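Local coordinates for GCN5-related N-acetyltransferase (PDB 3TCV), which probably transfers an acetyl group from acetyl-coenzyme A to an amine, possibly the N-terminal serine or alanine of a protein, at residues W166-H169 with P174-R177; A179-F184 with Q221-P226; R191-V196 with R201-F206. All coordinates share one frame; numbering follows the deposited sequence.

Contact 1: residues W166-H169 with P174-R177; sequences WECH and PSRR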
ATOM      1  N   TRP B 166       1.867   6.978  -7.976  1.00 14.21           N
ATOM      2  CA  TRP B 166       3.252   6.748  -8.402  1.00 14.60           C
ATOM      3  C   TRP B 166       4.047   6.351  -7.177  1.00 14.70           C
ATOM      4  O   TRP B 166       3.926   6.966  -6.133  1.00 14.54           O
ATOM      5  CB  TRP B 166       3.809   8.030  -8.985  1.00 14.62           C
ATOM      6  CG  TRP B 166       5.208   7.968  -9.545  1.00 14.64           C
ATOM      7  CD1 TRP B 166       6.412   7.885  -8.858  1.00 14.55           C
ATOM      8  CD2 TRP B 166       5.581   8.104 -10.959  1.00 14.68           C
ATOM      9  NE1 TRP B 166       7.481   7.908  -9.744  1.00 14.72           N
ATOM     10  CE2 TRP B 166       7.034   8.020 -11.016  1.00 14.58           C
ATOM     11  CE3 TRP B 166       4.867   8.211 -12.156  1.00 14.51           C
ATOM     12  CZ2 TRP B 166       7.728   8.089 -12.231  1.00 14.69           C
ATOM     13  CZ3 TRP B 166       5.580   8.275 -13.356  1.00 14.54           C
ATOM     14  CH2 TRP B 166       6.973   8.221 -13.391  1.00 14.62           C
ATOM     15  N   GLU B 167       4.823   5.274  -7.265  1.00 14.84           N
ATOM     16  CA  GLU B 167       5.737   4.904  -6.175  1.00 15.71           C
ATOM     17  C   GLU B 167       7.070   4.518  -6.791  1.00 15.89           C
ATOM     18  O   GLU B 167       7.131   3.945  -7.910  1.00 17.20           O
ATOM     19  CB  GLU B 167       5.191   3.758  -5.297  1.00 16.03           C
ATOM     20  CG  GLU B 167       4.587   2.591  -6.068  1.00 16.51           C
ATOM     21  CD  GLU B 167       4.642   1.244  -5.368  1.00 16.83           C
ATOM     22  OE1 GLU B 167       3.776   0.389  -5.713  1.00 17.65           O
ATOM     23  OE2 GLU B 167       5.539   0.999  -4.527  1.00 16.49           O
ATOM     24  N   CYS B 168       8.122   4.858  -6.088  1.00 16.11           N
ATOM     25  CA  CYS B 168       9.474   4.533  -6.489  1.00 16.57           C
ATOM     26  C   CYS B 168      10.381   4.442  -5.261  1.00 17.04           C
ATOM     27  O   CYS B 168      10.008   4.835  -4.160  1.00 16.75           O
ATOM     28  CB  CYS B 168      10.010   5.617  -7.452  1.00 16.05           C
ATOM     29  SG  CYS B 168      10.121   7.284  -6.749  1.00 16.36           S
ATOM     30  N   HIS B 169      11.564   3.872  -5.455  1.00 18.40           N
ATOM     31  CA  HIS B 169      12.602   3.890  -4.444  0.50 18.66           C
ATOM     32  C   HIS B 169      12.847   5.326  -4.085  1.00 19.23           C
ATOM     33  O   HIS B 169      12.988   6.202  -4.983  1.00 19.00           O
ATOM     34  CB  HIS B 169      13.865   3.229  -5.028  0.50 19.26           C
ATOM     35  CG  HIS B 169      14.840   2.688  -4.005  0.50 19.24           C
ATOM     36  ND1 HIS B 169      15.408   3.455  -3.072  0.50 20.15           N
ATOM     37  CD2 HIS B 169      15.382   1.413  -3.848  0.50 19.47           C
ATOM     38  CE1 HIS B 169      16.251   2.712  -2.326  0.50 20.23           C
ATOM     39  NE2 HIS B 169      16.238   1.467  -2.806  0.50 19.94           N
ATOM     40  N   PRO B 174      15.821  10.393 -10.201  1.00 21.60           N
ATOM     41  CA  PRO B 174      15.135  10.692 -11.471  1.00 21.05           C
ATOM     42  C   PRO B 174      13.624  10.355 -11.455  1.00 20.55           C
ATOM     43  O   PRO B 174      12.826  11.091 -12.059  1.00 18.63           O
ATOM     44  CB  PRO B 174      15.863   9.820 -12.480  1.00 21.96           C
ATOM     45  CG  PRO B 174      17.244   9.646 -11.904  1.00 22.32           C
ATOM     46  CD  PRO B 174      17.063   9.617 -10.414  1.00 22.25           C
ATOM     47  N   SER B 175      13.256   9.250 -10.780  1.00 18.74           N
ATOM     48  CA  SER B 175      11.849   8.838 -10.705  1.00 17.96           C
ATOM     49  C   SER B 175      11.066   9.798  -9.837  1.00 17.18           C
ATOM     50  O   SER B 175       9.979  10.204 -10.218  1.00 16.85           O
ATOM     51  CB  SER B 175      11.672   7.415 -10.178  1.00 18.15           C
ATOM     52  OG  SER B 175      10.301   7.056 -10.271  1.00 17.44           O
ATOM     53  N   ARG B 176      11.618  10.192  -8.696  1.00 17.46           N
ATOM     54  CA  ARG B 176      10.954  11.158  -7.850  1.00 18.34           C
ATOM     55  C   ARG B 176      10.749  12.491  -8.564  1.00 18.02           C
ATOM     56  O   ARG B 176       9.672  13.071  -8.500  1.00 18.06           O
ATOM     57  CB  ARG B 176      11.726  11.408  -6.586  1.00 19.72           C
ATOM     58  CG  ARG B 176      11.675  10.245  -5.633  1.00 20.89           C
ATOM     59  CD  ARG B 176      12.158  10.664  -4.266  1.00 22.05           C
ATOM     60  NE  ARG B 176      13.580  11.014  -4.273  1.00 23.98           N
ATOM     61  CZ  ARG B 176      14.095  12.246  -4.377  1.00 25.32           C
ATOM     62  NH1 ARG B 176      13.327  13.305  -4.520  1.00 25.78           N
ATOM     63  NH2 ARG B 176      15.419  12.415  -4.343  1.00 27.00           N
ATOM     64  N   ARG B 177      11.788  12.962  -9.239  1.00 17.96           N
ATOM     65  CA  ARG B 177      11.696  14.229  -9.973  1.00 18.44           C
ATOM     66  C   ARG B 177      10.724  14.089 -11.150  1.00 17.22           C
ATOM     67  O   ARG B 177      10.006  15.044 -11.463  1.00 17.05           O
ATOM     68  CB  ARG B 177      13.095  14.680 -10.408  1.00 20.40           C
ATOM     69  CG  ARG B 177      13.950  15.167  -9.237  1.00 21.81           C
ATOM     70  CD  ARG B 177      15.281  15.740  -9.719  1.00 24.73           C
ATOM     71  NE  ARG B 177      16.161  14.748 -10.341  1.00 26.68           N
ATOM     72  CZ  ARG B 177      17.057  13.999  -9.682  1.00 27.72           C
ATOM     73  NH1 ARG B 177      17.188  14.087  -8.360  1.00 28.91           N
ATOM     74  NH2 ARG B 177      17.810  13.139 -10.350  1.00 28.63           N
TER
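The indole of W166 meets S175 at its edge and the adjacent turn of the same helix over one face. At the edge, NE1 of W166 donates to OG of S175 over 3.0 Å. The oxygen lies only 15° out of the ring plane, but the N-H...O angle of 138° shows that the bond is bent, because OG sits toward the benzo side of the N-H, 3.4 Å from W166 CZ2. Over one face stands A179, whose CB comes within 3.5 Å of W166 CD1, with the rings of F182 and F184 approaching the six-membered part on that same side. I129 and I132 of strand 126-134 also touch the indole, so much of the buried ring has apolar neighbours, and the serine answers its one polar atom. The bond is reached because W166 carries CG anti to its main-chain nitrogen (chi1 -177°), sending the ring out from the strand to the helix.

Two residues further along the strand, C168 points to the same helix and packs between S175 and R176. Its CB lies 3.2 Å from S175 OG, while SG rests against R176 CG at 3.5 Å. A small, weakly polar thiol suits a place bounded by a hydroxyl and a methylene. R176 offers only the root of its chain here; beyond it, NE bonds to N170 O. H169 turns its imidazole away, where NE2 meets N200 O. Between the two segments the chain enters the helix, and N172 OD1 accepts from S175 N in the first turn. A strand followed by a short loop and a helix packed on the sheet is the beta5-alpha4 unit, motif B, of the GNAT fold.

Contact 2: residues A179-F184 with Q221-P226; sequences AERFGF and QAWLAP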
ATOM      1  N   ALA B 179       8.004  12.130 -11.158  1.00 14.77           N
ATOM      2  CA  ALA B 179       6.677  12.172 -10.537  1.00 14.76           C
ATOM      3  C   ALA B 179       6.295  13.630 -10.250  1.00 14.88           C
ATOM      4  O   ALA B 179       5.183  14.048 -10.556  1.00 14.82           O
ATOM      5  CB  ALA B 179       6.659  11.326  -9.242  1.00 14.23           C
ATOM      6  N   GLU B 180       7.222  14.397  -9.683  1.00 15.60           N
ATOM      7  CA  GLU B 180       6.951  15.796  -9.347  1.00 16.22           C
ATOM      8  C   GLU B 180       6.663  16.616 -10.619  1.00 16.34           C
ATOM      9  O   GLU B 180       5.714  17.426 -10.649  1.00 16.75           O
ATOM     10  CB  GLU B 180       8.126  16.439  -8.588  1.00 17.55           C
ATOM     11  CG  GLU B 180       8.427  15.804  -7.234  1.00 18.41           C
ATOM     12  CD  GLU B 180       7.465  16.164  -6.101  1.00 19.65           C
ATOM     13  OE1 GLU B 180       6.330  16.677  -6.325  1.00 21.15           O
ATOM     14  OE2 GLU B 180       7.845  15.892  -4.942  1.00 23.27           O
ATOM     15  N   ARG B 181       7.470  16.400 -11.648  1.00 15.80           N
ATOM     16  CA  ARG B 181       7.294  17.091 -12.939  1.00 15.99           C
ATOM     17  C   ARG B 181       5.927  16.761 -13.539  1.00 15.74           C
ATOM     18  O   ARG B 181       5.242  17.635 -14.079  1.00 15.89           O
ATOM     19  CB  ARG B 181       8.404  16.690 -13.934  1.00 16.49           C
ATOM     20  CG  ARG B 181       8.116  17.122 -15.380  1.00 16.81           C
ATOM     21  CD  ARG B 181       9.301  16.951 -16.332  1.00 17.31           C
ATOM     22  NE  ARG B 181       8.919  17.249 -17.723  1.00 17.66           N
ATOM     23  CZ  ARG B 181       8.238  16.445 -18.536  1.00 17.68           C
ATOM     24  NH1 ARG B 181       7.795  15.249 -18.135  1.00 17.08           N
ATOM     25  NH2 ARG B 181       7.939  16.878 -19.754  1.00 18.01           N
ATOM     26  N   PHE B 182       5.523  15.497 -13.435  1.00 15.45           N
ATOM     27  CA  PHE B 182       4.263  15.026 -13.978  1.00 15.25           C
ATOM     28  C   PHE B 182       3.057  15.581 -13.201  1.00 15.27           C
ATOM     29  O   PHE B 182       1.912  15.431 -13.638  1.00 15.51           O
ATOM     30  CB  PHE B 182       4.217  13.490 -13.996  1.00 15.17           C
ATOM     31  CG  PHE B 182       4.978  12.832 -15.132  1.00 15.33           C
ATOM     32  CD1 PHE B 182       4.971  13.346 -16.415  1.00 15.38           C
ATOM     33  CD2 PHE B 182       5.678  11.646 -14.911  1.00 15.13           C
ATOM     34  CE1 PHE B 182       5.633  12.697 -17.448  1.00 15.82           C
ATOM     35  CE2 PHE B 182       6.377  11.010 -15.950  1.00 15.21           C
ATOM     36  CZ  PHE B 182       6.358  11.542 -17.219  1.00 15.57           C
ATOM     37  N   GLY B 183       3.309  16.179 -12.031  1.00 15.11           N
ATOM     38  CA  GLY B 183       2.275  16.795 -11.209  1.00 14.97           C
ATOM     39  C   GLY B 183       1.746  15.927 -10.070  1.00 14.50           C
ATOM     40  O   GLY B 183       0.793  16.324  -9.399  1.00 14.83           O
ATOM     41  N   PHE B 184       2.353  14.755  -9.832  1.00 13.84           N
ATOM     42  CA  PHE B 184       1.986  13.915  -8.665  1.00 13.66           C
ATOM     43  C   PHE B 184       2.429  14.664  -7.426  1.00 13.78           C
ATOM     44  O   PHE B 184       3.500  15.299  -7.434  1.00 13.97           O
ATOM     45  CB  PHE B 184       2.649  12.535  -8.691  1.00 13.53           C
ATOM     46  CG  PHE B 184       2.194  11.621  -9.795  1.00 13.38           C
ATOM     47  CD1 PHE B 184       1.204  10.661  -9.562  1.00 13.64           C
ATOM     48  CD2 PHE B 184       2.768  11.672 -11.061  1.00 13.73           C
ATOM     49  CE1 PHE B 184       0.807   9.779 -10.566  1.00 13.37           C
ATOM     50  CE2 PHE B 184       2.359  10.813 -12.059  1.00 13.82           C
ATOM     51  CZ  PHE B 184       1.377   9.865 -11.831  1.00 13.83           C
ATOM     52  N   GLN B 221      -1.724  19.108 -22.191  1.00 22.75           N
ATOM     53  CA  GLN B 221      -2.198  19.344 -23.567  1.00 24.89           C
ATOM     54  C   GLN B 221      -1.439  20.517 -24.164  1.00 25.02           C
ATOM     55  O   GLN B 221      -1.053  20.480 -25.322  1.00 26.26           O
ATOM     56  CB  GLN B 221      -3.708  19.604 -23.598  1.00 27.01           C
ATOM     57  CG  GLN B 221      -4.537  18.328 -23.608  1.00 27.90           C
ATOM     58  CD  GLN B 221      -6.034  18.581 -23.490  1.00 30.12           C
ATOM     59  OE1 GLN B 221      -6.473  19.548 -22.872  1.00 32.50           O
ATOM     60  NE2 GLN B 221      -6.822  17.672 -24.052  1.00 32.37           N
ATOM     61  N   ALA B 222      -1.202  21.547 -23.369  1.00 24.94           N
ATOM     62  CA  ALA B 222      -0.466  22.722 -23.835  1.00 25.35           C
ATOM     63  C   ALA B 222       0.986  22.350 -24.148  1.00 24.59           C
ATOM     64  O   ALA B 222       1.519  22.735 -25.181  1.00 25.21           O
ATOM     65  CB  ALA B 222      -0.526  23.835 -22.795  1.00 25.33           C
ATOM     66  N   TRP B 223       1.606  21.560 -23.269  1.00 22.70           N
ATOM     67  CA  TRP B 223       2.999  21.152 -23.431  1.00 21.79           C
ATOM     68  C   TRP B 223       3.218  20.226 -24.608  1.00 22.14           C
ATOM     69  O   TRP B 223       4.238  20.332 -25.298  1.00 22.59           O
ATOM     70  CB  TRP B 223       3.531  20.492 -22.129  1.00 20.35           C
ATOM     71  CG  TRP B 223       5.010  20.225 -22.232  1.00 20.08           C
ATOM     72  CD1 TRP B 223       6.053  21.119 -22.011  1.00 20.38           C
ATOM     73  CD2 TRP B 223       5.666  19.001 -22.690  1.00 19.74           C
ATOM     74  NE1 TRP B 223       7.252  20.541 -22.268  1.00 20.26           N
ATOM     75  CE2 TRP B 223       7.097  19.274 -22.662  1.00 20.06           C
ATOM     76  CE3 TRP B 223       5.231  17.738 -23.069  1.00 19.24           C
ATOM     77  CZ2 TRP B 223       8.030  18.320 -23.007  1.00 20.25           C
ATOM     78  CZ3 TRP B 223       6.180  16.797 -23.436  1.00 19.24           C
ATOM     79  CH2 TRP B 223       7.550  17.081 -23.395  1.00 19.56           C
ATOM     80  N   LEU B 224       2.267  19.324 -24.849  1.00 22.37           N
ATOM     81  CA  LEU B 224       2.359  18.354 -25.927  1.00 22.91           C
ATOM     82  C   LEU B 224       2.031  18.953 -27.296  1.00 24.87           C
ATOM     83  O   LEU B 224       2.340  18.349 -28.301  1.00 25.10           O
ATOM     84  CB  LEU B 224       1.415  17.185 -25.678  1.00 22.55           C
ATOM     85  CG  LEU B 224       1.822  16.255 -24.528  1.00 21.32           C
ATOM     86  CD1 LEU B 224       0.674  15.332 -24.197  1.00 21.66           C
ATOM     87  CD2 LEU B 224       3.052  15.418 -24.847  1.00 20.65           C
ATOM     88  N   ALA B 225       1.414  20.124 -27.319  1.00 27.00           N
ATOM     89  CA  ALA B 225       1.025  20.744 -28.581  1.00 29.77           C
ATOM     90  C   ALA B 225       2.251  20.949 -29.480  1.00 31.46           C
ATOM     91  O   ALA B 225       3.321  21.320 -29.000  1.00 30.51           O
ATOM     92  CB  ALA B 225       0.323  22.068 -28.318  1.00 31.60           C
ATOM     93  N   PRO B 226       2.098  20.718 -30.805  1.00 33.72           N
ATOM     94  CA  PRO B 226       3.238  20.916 -31.702  1.00 34.92           C
ATOM     95  C   PRO B 226       3.764  22.357 -31.659  1.00 35.48           C
ATOM     96  O   PRO B 226       4.962  22.563 -31.807  1.00 36.09           O
ATOM     97  CB  PRO B 226       2.666  20.537 -33.088  1.00 36.72           C
ATOM     98  CG  PRO B 226       1.194  20.866 -32.966  1.00 37.43           C
ATOM     99  CD  PRO B 226       0.860  20.414 -31.547  1.00 35.12           C
TER
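R181 and W223 make the whole of this contact, one from the last turn of each helix. The arginine approaches end-on: NH2 stands 3.5 Å above the indole plane, toward the rim of the six-membered ring, and its closest atom there is W223 CZ2 at 3.6 Å. Guanidinium and indole planes are 81° apart, so it is an edge of the cation that looks at the pi face, and not one flat group lying on the other. With R181 CZ 5.0 Å from the centroid of the W223 six-membered ring, the cation-pi attraction can be no more than weak.

Length is what fits arginine to this task. R181 starts with CG anti to the main-chain nitrogen (chi1 167°) and stays extended to NE, spanning the gap between two helix ends whose backbones stay well apart. Its head is steadied from elsewhere, since NH1 bonds to T145 OG1. Tryptophan supplies a broad apolar face while keeping its N-H useful: NE1 of W223 donates to Q235 OE1, which helps fix the ring's rotation.

Directly after R181 and F182 the first helix stops in a Schellman motif. F184 N bonds back to A179 O and G183 N to E180 O, both over 3.0 Å, and the positive phi of G183 (98°) is comfortable for a residue without a side chain.

Around the pair, L239 of helix 239-245 touches both side chains, and F242 packs on W223. T145 brings in helix 142-158 beside the indole, so the side chains that link the ends of helices 173-182 and 213-224 also touch helices 142-158 and 239-245.

Contact 3: residues R191-V196 with R201-F206; sequences RQHMVV and RDTAWF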
ATOM      1  N   ARG B 191       9.163   3.345   5.091  1.00 12.80           N
ATOM      2  CA  ARG B 191      10.498   2.883   5.464  1.00 12.93           C
ATOM      3  C   ARG B 191      10.564   1.345   5.377  1.00 12.51           C
ATOM      4  O   ARG B 191       9.677   0.646   5.900  1.00 12.09           O
ATOM      5  CB  ARG B 191      10.838   3.362   6.889  1.00 13.27           C
ATOM      6  CG  ARG B 191      10.766   4.885   7.078  1.00 13.67           C
ATOM      7  CD  ARG B 191      10.942   5.309   8.521  1.00 14.04           C
ATOM      8  NE  ARG B 191      10.003   4.594   9.427  1.00 13.91           N
ATOM      9  CZ  ARG B 191      10.270   4.251  10.685  1.00 14.07           C
ATOM     10  NH1 ARG B 191      11.440   4.558  11.249  1.00 14.54           N
ATOM     11  NH2 ARG B 191       9.369   3.572  11.399  1.00 14.08           N
ATOM     12  N   GLN B 192      11.623   0.816   4.754  1.00 12.54           N
ATOM     13  CA  GLN B 192      11.849  -0.632   4.646  1.00 12.37           C
ATOM     14  C   GLN B 192      10.632  -1.352   4.027  1.00 12.22           C
ATOM     15  O   GLN B 192      10.247  -2.441   4.433  1.00 12.18           O
ATOM     16  CB  GLN B 192      12.249  -1.233   6.009  1.00 12.35           C
ATOM     17  CG  GLN B 192      13.501  -0.591   6.586  1.00 12.84           C
ATOM     18  CD  GLN B 192      14.185  -1.327   7.742  1.00 12.85           C
ATOM     19  OE1 GLN B 192      15.337  -1.007   8.080  1.00 13.45           O
ATOM     20  NE2 GLN B 192      13.500  -2.292   8.360  1.00 12.54           N
ATOM     21  N   HIS B 193      10.064  -0.729   3.009  1.00 12.29           N
ATOM     22  CA  HIS B 193       8.894  -1.246   2.309  1.00 12.29           C
ATOM     23  C   HIS B 193       9.192  -2.482   1.500  1.00 12.71           C
ATOM     24  O   HIS B 193       8.342  -3.332   1.334  1.00 12.59           O
ATOM     25  CB  HIS B 193       8.356  -0.146   1.415  1.00 12.26           C
ATOM     26  CG  HIS B 193       7.063  -0.468   0.742  1.00 12.23           C
ATOM     27  ND1 HIS B 193       6.829  -0.164  -0.566  1.00 12.44           N
ATOM     28  CD2 HIS B 193       5.876  -0.996   1.245  1.00 12.32           C
ATOM     29  CE1 HIS B 193       5.561  -0.518  -0.882  1.00 12.55           C
ATOM     30  NE2 HIS B 193       4.982  -1.038   0.218  1.00 12.36           N
ATOM     31  N   MET B 194      10.395  -2.563   0.949  1.00 13.28           N
ATOM     32  CA  MET B 194      10.794  -3.699   0.124  1.00 13.89           C
ATOM     33  C   MET B 194      12.286  -3.991   0.298  1.00 14.09           C
ATOM     34  O   MET B 194      13.045  -3.149   0.765  1.00 14.05           O
ATOM     35  CB  MET B 194      10.552  -3.451  -1.377  1.00 14.70           C
ATOM     36  CG  MET B 194       9.174  -2.957  -1.741  1.00 14.80           C
ATOM     37  SD  MET B 194       8.941  -2.641  -3.504  1.00 15.89           S
ATOM     38  CE  MET B 194       8.737  -4.342  -4.052  1.00 16.83           C
ATOM     39  N   VAL B 195      12.656  -5.195  -0.109  1.00 14.41           N
ATOM     40  CA  VAL B 195      14.025  -5.586  -0.406  1.00 14.86           C
ATOM     41  C   VAL B 195      14.079  -5.883  -1.916  1.00 15.53           C
ATOM     42  O   VAL B 195      13.357  -6.770  -2.416  1.00 16.37           O
ATOM     43  CB  VAL B 195      14.451  -6.820   0.405  1.00 14.67           C
ATOM     44  CG1 VAL B 195      15.913  -7.190   0.053  1.00 14.95           C
ATOM     45  CG2 VAL B 195      14.282  -6.573   1.914  1.00 14.23           C
ATOM     46  N   VAL B 196      14.894  -5.121  -2.639  1.00 15.92           N
ATOM     47  CA  VAL B 196      14.979  -5.249  -4.096  1.00 16.69           C
ATOM     48  C   VAL B 196      16.455  -5.419  -4.480  1.00 17.45           C
ATOM     49  O   VAL B 196      17.319  -4.591  -4.128  1.00 17.12           O
ATOM     50  CB  VAL B 196      14.375  -4.046  -4.836  1.00 16.77           C
ATOM     51  CG1 VAL B 196      14.456  -4.250  -6.364  1.00 17.14           C
ATOM     52  CG2 VAL B 196      12.930  -3.791  -4.385  1.00 16.29           C
ATOM     53  N   ARG B 201      14.752  -0.917   0.237  1.00 15.34           N
ATOM     54  CA  ARG B 201      13.998   0.103  -0.470  1.00 15.44           C
ATOM     55  C   ARG B 201      13.032   0.751   0.501  1.00 15.14           C
ATOM     56  O   ARG B 201      12.172   0.071   1.049  1.00 14.46           O
ATOM     57  CB  ARG B 201      13.200  -0.494  -1.613  1.00 15.40           C
ATOM     58  CG  ARG B 201      12.200   0.512  -2.214  1.00 15.55           C
ATOM     59  CD  ARG B 201      11.628   0.066  -3.545  1.00 15.89           C
ATOM     60  NE  ARG B 201      10.325   0.691  -3.839  1.00 15.89           N
ATOM     61  CZ  ARG B 201       9.763   0.759  -5.044  1.00 15.99           C
ATOM     62  NH1 ARG B 201       8.540   1.241  -5.167  1.00 15.84           N
ATOM     63  NH2 ARG B 201      10.409   0.319  -6.117  1.00 16.35           N
ATOM     64  N   ASP B 202      13.203   2.057   0.715  1.00 15.59           N
ATOM     65  CA  ASP B 202      12.154   2.875   1.284  1.00 15.40           C
ATOM     66  C   ASP B 202      11.367   3.394   0.087  1.00 15.24           C
ATOM     67  O   ASP B 202      11.977   3.904  -0.866  1.00 16.48           O
ATOM     68  CB  ASP B 202      12.723   4.055   2.042  1.00 15.84           C
ATOM     69  CG  ASP B 202      13.681   3.658   3.151  1.00 16.47           C
ATOM     70  OD1 ASP B 202      13.554   2.593   3.790  1.00 15.42           O
ATOM     71  OD2 ASP B 202      14.603   4.470   3.391  1.00 18.43           O
ATOM     72  N   THR B 203      10.044   3.272   0.126  1.00 14.44           N
ATOM     73  CA  THR B 203       9.204   3.708  -0.994  1.00 14.04           C
ATOM     74  C   THR B 203       8.623   5.100  -0.775  1.00 13.82           C
ATOM     75  O   THR B 203       7.923   5.321   0.192  1.00 13.43           O
ATOM     76  CB  THR B 203       8.068   2.704  -1.241  1.00 13.75           C
ATOM     77  OG1 THR B 203       8.628   1.439  -1.641  1.00 13.85           O
ATOM     78  CG2 THR B 203       7.116   3.243  -2.319  1.00 13.77           C
ATOM     79  N   ALA B 204       8.897   6.002  -1.723  1.00 13.98           N
ATOM     80  CA  ALA B 204       8.278   7.320  -1.859  1.00 13.71           C
ATOM     81  C   ALA B 204       6.976   7.168  -2.642  1.00 13.45           C
ATOM     82  O   ALA B 204       6.964   6.606  -3.757  1.00 13.23           O
ATOM     83  CB  ALA B 204       9.222   8.259  -2.609  1.00 14.05           C
ATOM     84  N   TRP B 205       5.897   7.684  -2.064  1.00 13.10           N
ATOM     85  CA  TRP B 205       4.531   7.669  -2.625  1.00 12.83           C
ATOM     86  C   TRP B 205       4.065   9.043  -3.013  1.00 12.91           C
ATOM     87  O   TRP B 205       4.249  10.018  -2.269  1.00 12.99           O
ATOM     88  CB  TRP B 205       3.544   7.146  -1.579  1.00 12.66           C
ATOM     89  CG  TRP B 205       3.648   5.675  -1.321  1.00 12.71           C
ATOM     90  CD1 TRP B 205       4.332   5.045  -0.290  1.00 12.67           C
ATOM     91  CD2 TRP B 205       3.060   4.592  -2.116  1.00 12.76           C
ATOM     92  NE1 TRP B 205       4.224   3.681  -0.402  1.00 12.72           N
ATOM     93  CE2 TRP B 205       3.456   3.350  -1.466  1.00 12.82           C
ATOM     94  CE3 TRP B 205       2.251   4.534  -3.247  1.00 12.93           C
ATOM     95  CZ2 TRP B 205       3.057   2.114  -1.945  1.00 13.08           C
ATOM     96  CZ3 TRP B 205       1.869   3.278  -3.730  1.00 13.11           C
ATOM     97  CH2 TRP B 205       2.260   2.100  -3.075  1.00 13.15           C
ATOM     98  N   PHE B 206       3.398   9.105  -4.162  1.00 12.83           N
ATOM     99  CA  PHE B 206       2.858  10.334  -4.709  1.00 12.87           C
ATOM    100  C   PHE B 206       1.514  10.004  -5.336  1.00 12.81           C
ATOM    101  O   PHE B 206       1.289   8.875  -5.778  1.00 12.91           O
ATOM    102  CB  PHE B 206       3.741  10.914  -5.819  1.00 13.05           C
ATOM    103  CG  PHE B 206       5.221  11.010  -5.521  1.00 13.17           C
ATOM    104  CD1 PHE B 206       5.816  12.238  -5.283  1.00 13.42           C
ATOM    105  CD2 PHE B 206       6.038   9.885  -5.616  1.00 13.34           C
ATOM    106  CE1 PHE B 206       7.187  12.337  -5.061  1.00 13.76           C
ATOM    107  CE2 PHE B 206       7.394   9.972  -5.368  1.00 13.57           C
ATOM    108  CZ  PHE B 206       7.970  11.197  -5.091  1.00 13.83           C
TER
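A classic beta bulge breaks the regular pairing: H193 and M194 together stand opposite R201. Q192 just before it has a positive phi of 54°, and the chain turns a corner there. Within the bulge, M194 and R201 form an antiparallel hydrogen-bonded pair, M194 N giving to R201 O over 3.2 Å and R201 N to M194 O over 2.9 Å. The corner is secured by D202, whose OD1 receives Q192 N almost straight, at 2.8 Å, on its anti side; a short acidic side chain can serve a backbone N-H this way.

The bulge also throws H193 toward the partner strand. ND1 and T203 OG1 share a hydrogen bond of 2.6 Å in the imidazole plane, while the edge of W205 faces the ring, planes at 64°. R201 NE donates to the same T203 oxygen over 2.9 Å, so this hydroxyl joins histidine to arginine. M194 runs alongside R201 and lays SD over one face of its guanidinium, 3.6 Å from NE, as a soft thioether can.

The second subunit also takes part: R191 makes salt bridges with its E212 and E187, and Q192 bonds to its D210. Within the chain, strand 199-209 lies between edge strand 185-196 and strand 163-169, from which E167 forms a salt bridge with R201.

How the contacts relate
Coming from the N terminus, the chain runs along strand 163-169, turns through a three-residue loop into helix 173-182, and so closes contact 1. Contact 2 opens later on that helix and stays open while the chain makes the hairpin of strands 185-196 and 199-209. Contact 3 joins the hairpin's two arms and is therefore completed before helix 213-224 arrives to close contact 2 around it. Contact 1 precedes both in series. Neighbouring strands 163-169 and 199-209 bond through C168 and A204, bringing contacts 1 and 3 into one sheet. F206 packs against F184 and A179, linking hairpin to helix; contact 2 carries that connection out to the C-terminal helices.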